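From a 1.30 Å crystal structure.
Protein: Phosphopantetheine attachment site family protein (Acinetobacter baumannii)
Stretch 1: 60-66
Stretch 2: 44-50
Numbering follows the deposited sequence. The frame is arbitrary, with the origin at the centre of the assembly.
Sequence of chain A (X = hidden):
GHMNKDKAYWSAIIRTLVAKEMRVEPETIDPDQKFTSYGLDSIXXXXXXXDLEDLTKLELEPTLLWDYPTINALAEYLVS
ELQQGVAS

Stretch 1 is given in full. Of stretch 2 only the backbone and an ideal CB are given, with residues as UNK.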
# COMPACT_ATOMS: atom_id res chain seq x y z
N LEU A 60 -11.02 2.25 4.04
CA LEU A 60 -10.08 2.51 2.94
C LEU A 60 -10.58 1.86 1.67
O LEU A 60 -10.61 0.63 1.57
CB LEU A 60 -8.70 1.96 3.29
CG LEU A 60 -8.04 2.51 4.55
CD1 LEU A 60 -6.86 1.64 4.92
CD2 LEU A 60 -7.59 3.94 4.35
N GLU A 61 -10.97 2.66 0.68
CA GLU A 61 -11.45 2.14 -0.60
C GLU A 61 -10.28 1.61 -1.44
O GLU A 61 -9.19 2.17 -1.39
CB GLU A 61 -12.16 3.23 -1.40
CG GLU A 61 -13.46 3.75 -0.80
CD GLU A 61 -14.02 4.92 -1.59
OE1 GLU A 61 -13.39 5.34 -2.59
OE2 GLU A 61 -15.09 5.44 -1.21
N PRO A 62 -10.53 0.58 -2.26
CA PRO A 62 -9.45 0.06 -3.11
C PRO A 62 -8.96 1.09 -4.12
O PRO A 62 -7.80 1.03 -4.56
CB PRO A 62 -10.10 -1.14 -3.81
CG PRO A 62 -11.20 -1.56 -2.89
CD PRO A 62 -11.73 -0.28 -2.31
N THR A 63 -9.82 2.04 -4.48
CA THR A 63 -9.45 3.12 -5.39
C THR A 63 -8.41 4.07 -4.79
O THR A 63 -7.86 4.91 -5.50
CB THR A 63 -10.68 3.92 -5.87
OG1 THR A 63 -11.51 4.22 -4.75
CG2 THR A 63 -11.48 3.11 -6.89
N LEU A 64 -8.13 3.96 -3.49
CA LEU A 64 -7.01 4.72 -2.92
C LEU A 64 -5.69 4.35 -3.60
O LEU A 64 -4.77 5.17 -3.64
CB LEU A 64 -6.90 4.51 -1.42
CG LEU A 64 -7.95 5.23 -0.58
CD1 LEU A 64 -7.85 4.78 0.87
CD2 LEU A 64 -7.82 6.75 -0.68
N LEU A 65 -5.59 3.12 -4.12
CA LEU A 65 -4.36 2.73 -4.82
C LEU A 65 -4.30 3.32 -6.22
O LEU A 65 -3.25 3.29 -6.85
CB LEU A 65 -4.17 1.21 -4.85
CG LEU A 65 -3.63 0.58 -3.56
CD1 LEU A 65 -4.71 0.44 -2.48
CD2 LEU A 65 -2.98 -0.77 -3.85
N TRP A 66 -5.41 3.88 -6.70
CA TRP A 66 -5.41 4.70 -7.91
C TRP A 66 -5.05 6.15 -7.56
O TRP A 66 -4.23 6.78 -8.23
CB TRP A 66 -6.78 4.62 -8.60
CG TRP A 66 -6.91 5.44 -9.85
CD1 TRP A 66 -7.39 6.71 -9.95
CD2 TRP A 66 -6.59 5.03 -11.19
NE1 TRP A 66 -7.38 7.12 -11.26
CE2 TRP A 66 -6.89 6.11 -12.04
CE3 TRP A 66 -6.07 3.85 -11.74
CZ2 TRP A 66 -6.69 6.04 -13.42
CZ3 TRP A 66 -5.87 3.79 -13.11
CH2 TRP A 66 -6.19 4.88 -13.93
N UNK A 44 -5.82 -7.44 -6.20
CA UNK A 44 -4.75 -7.11 -5.27
C UNK A 44 -5.04 -5.80 -4.54
O UNK A 44 -4.81 -5.69 -3.33
CB UNK A 44 -3.41 -7.02 -6.01
N UNK A 45 -5.54 -4.79 -5.24
CA UNK A 45 -5.87 -3.53 -4.58
C UNK A 45 -6.90 -3.74 -3.47
O UNK A 45 -6.79 -3.15 -2.39
CB UNK A 45 -6.40 -2.52 -5.60
N UNK A 46 -7.90 -4.57 -3.73
CA UNK A 46 -8.89 -4.91 -2.72
C UNK A 46 -8.27 -5.66 -1.53
O UNK A 46 -8.58 -5.37 -0.36
CB UNK A 46 -10.00 -5.75 -3.35
N UNK A 47 -7.38 -6.60 -1.82
CA UNK A 47 -6.66 -7.32 -0.76
C UNK A 47 -5.85 -6.38 0.12
O UNK A 47 -5.94 -6.43 1.35
CB UNK A 47 -5.73 -8.37 -1.37
N UNK A 48 -5.05 -5.53 -0.51
CA UNK A 48 -4.17 -4.63 0.22
C UNK A 48 -4.95 -3.60 1.03
O UNK A 48 -4.66 -3.40 2.22
CB UNK A 48 -3.22 -3.92 -0.75
N UNK A 49 -5.94 -2.96 0.42
CA UNK A 49 -6.72 -1.98 1.15
C UNK A 49 -7.50 -2.62 2.30
O UNK A 49 -7.57 -2.05 3.39
CB UNK A 49 -7.68 -1.26 0.20
N UNK A 50 -8.06 -3.80 2.06
CA UNK A 50 -8.79 -4.51 3.10
C UNK A 50 -7.90 -4.90 4.27
O UNK A 50 -8.29 -4.81 5.43
CB UNK A 50 -9.45 -5.76 2.51

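Stretch 2 is a helical segment that passes beside the loop of stretch 1 and the start of the helix that follows it. Phi and psi are helical throughout and single out no residue.

At position 44 the CA-to-CB bond points sideways, and the ideal CB has nothing of stretch 1 within 5.5 Å. Stretch 1 sets little limit here, and many residues would serve. The residue is Val-44, with chi1 in t; its side chain makes no contact with stretch 1.

Position 45 points toward stretch 1. Its ideal CB already lies 4.0 Å from Pro-62 O and 4.2 Å from Leu-65 CD2, which leaves little depth before the opposing backbone and methyl group. A small residue, such as alanine or serine, suits this place; glycine would also fit but would leave the contact unfilled. Ala-45 fills it: its CB packs 3.9 Å from Pro-62 O, 4.4 Å from Pro-62 CB and 4.2 Å from Leu-65 CD2.

The bond at position 46 points away, yet the ideal CB is 4.4 Å from Pro-62 CG. A long side chain could therefore reach the proline ring, and either an aliphatic residue or the aliphatic part of a polar one would be reasonable. Leu-46, with chi1 in t and chi2 in p, brings CD1 to 3.8 Å from Pro-62 CG.

Position 47 is out of reach of stretch 1, so almost any helix-compatible residue, polar or apolar, would do; it is Ser-47.

At position 48 the bond runs sideways, with the ideal CB 4.4 Å from Leu-65 CD2. An apolar residue of moderate size would suit this flank, be it alanine, valine or isoleucine. Val-48 places CG1 4.4 Å from Leu-65 CD2, a loose apolar contact.

Position 49 points toward the turn spanning Glu-61 to Leu-64. The ideal CB is 3.7 Å from Leu-60 O, 4.0 Å from Pro-62 CA and 4.1 Å from Glu-61 O, so the space is tight and lined by carbonyl oxygens. Alanine or glycine would fit, as would serine, whose hydroxyl could also serve polar partners. Ser-49 adopts chi1 p and donates a hydrogen bond from OG to Ala-45 O (2.8 Å), one helical turn back. No direct hydrogen bond joins the stretches; instead a water donates to both Ser-49 OG (2.8 Å) and Leu-60 O (2.6 Å), bridging them. Ser-49 OG also lies 3.5 Å from Pro-62 CA.

At position 50 the ideal CB points away from stretch 1, which sets no limit, but would be crowded by Leu-46 O at 3.0 Å. Glycine avoids this crowding, though other residues are not excluded; the residue is Gly-50.

Stretch 2 44-50: VALSVSG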
# COMPACT_ATOMS: atom_id res chain seq x y z
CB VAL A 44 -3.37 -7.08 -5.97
CG1 VAL A 44 -2.30 -6.58 -5.01
CG2 VAL A 44 -3.02 -8.46 -6.48
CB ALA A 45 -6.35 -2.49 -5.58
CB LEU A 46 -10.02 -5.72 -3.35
CG LEU A 46 -11.08 -6.27 -2.39
CD1 LEU A 46 -11.76 -5.13 -1.65
CD2 LEU A 46 -12.10 -7.13 -3.14
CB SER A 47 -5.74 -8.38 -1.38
OG SER A 47 -4.87 -8.94 -0.40
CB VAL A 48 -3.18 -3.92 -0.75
CG1 VAL A 48 -2.40 -2.83 -0.03
CG2 VAL A 48 -2.24 -4.95 -1.37
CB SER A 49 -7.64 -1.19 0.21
OG SER A 49 -8.56 -2.03 -0.48
O HOH W 1 -10.84 -1.97 1.12
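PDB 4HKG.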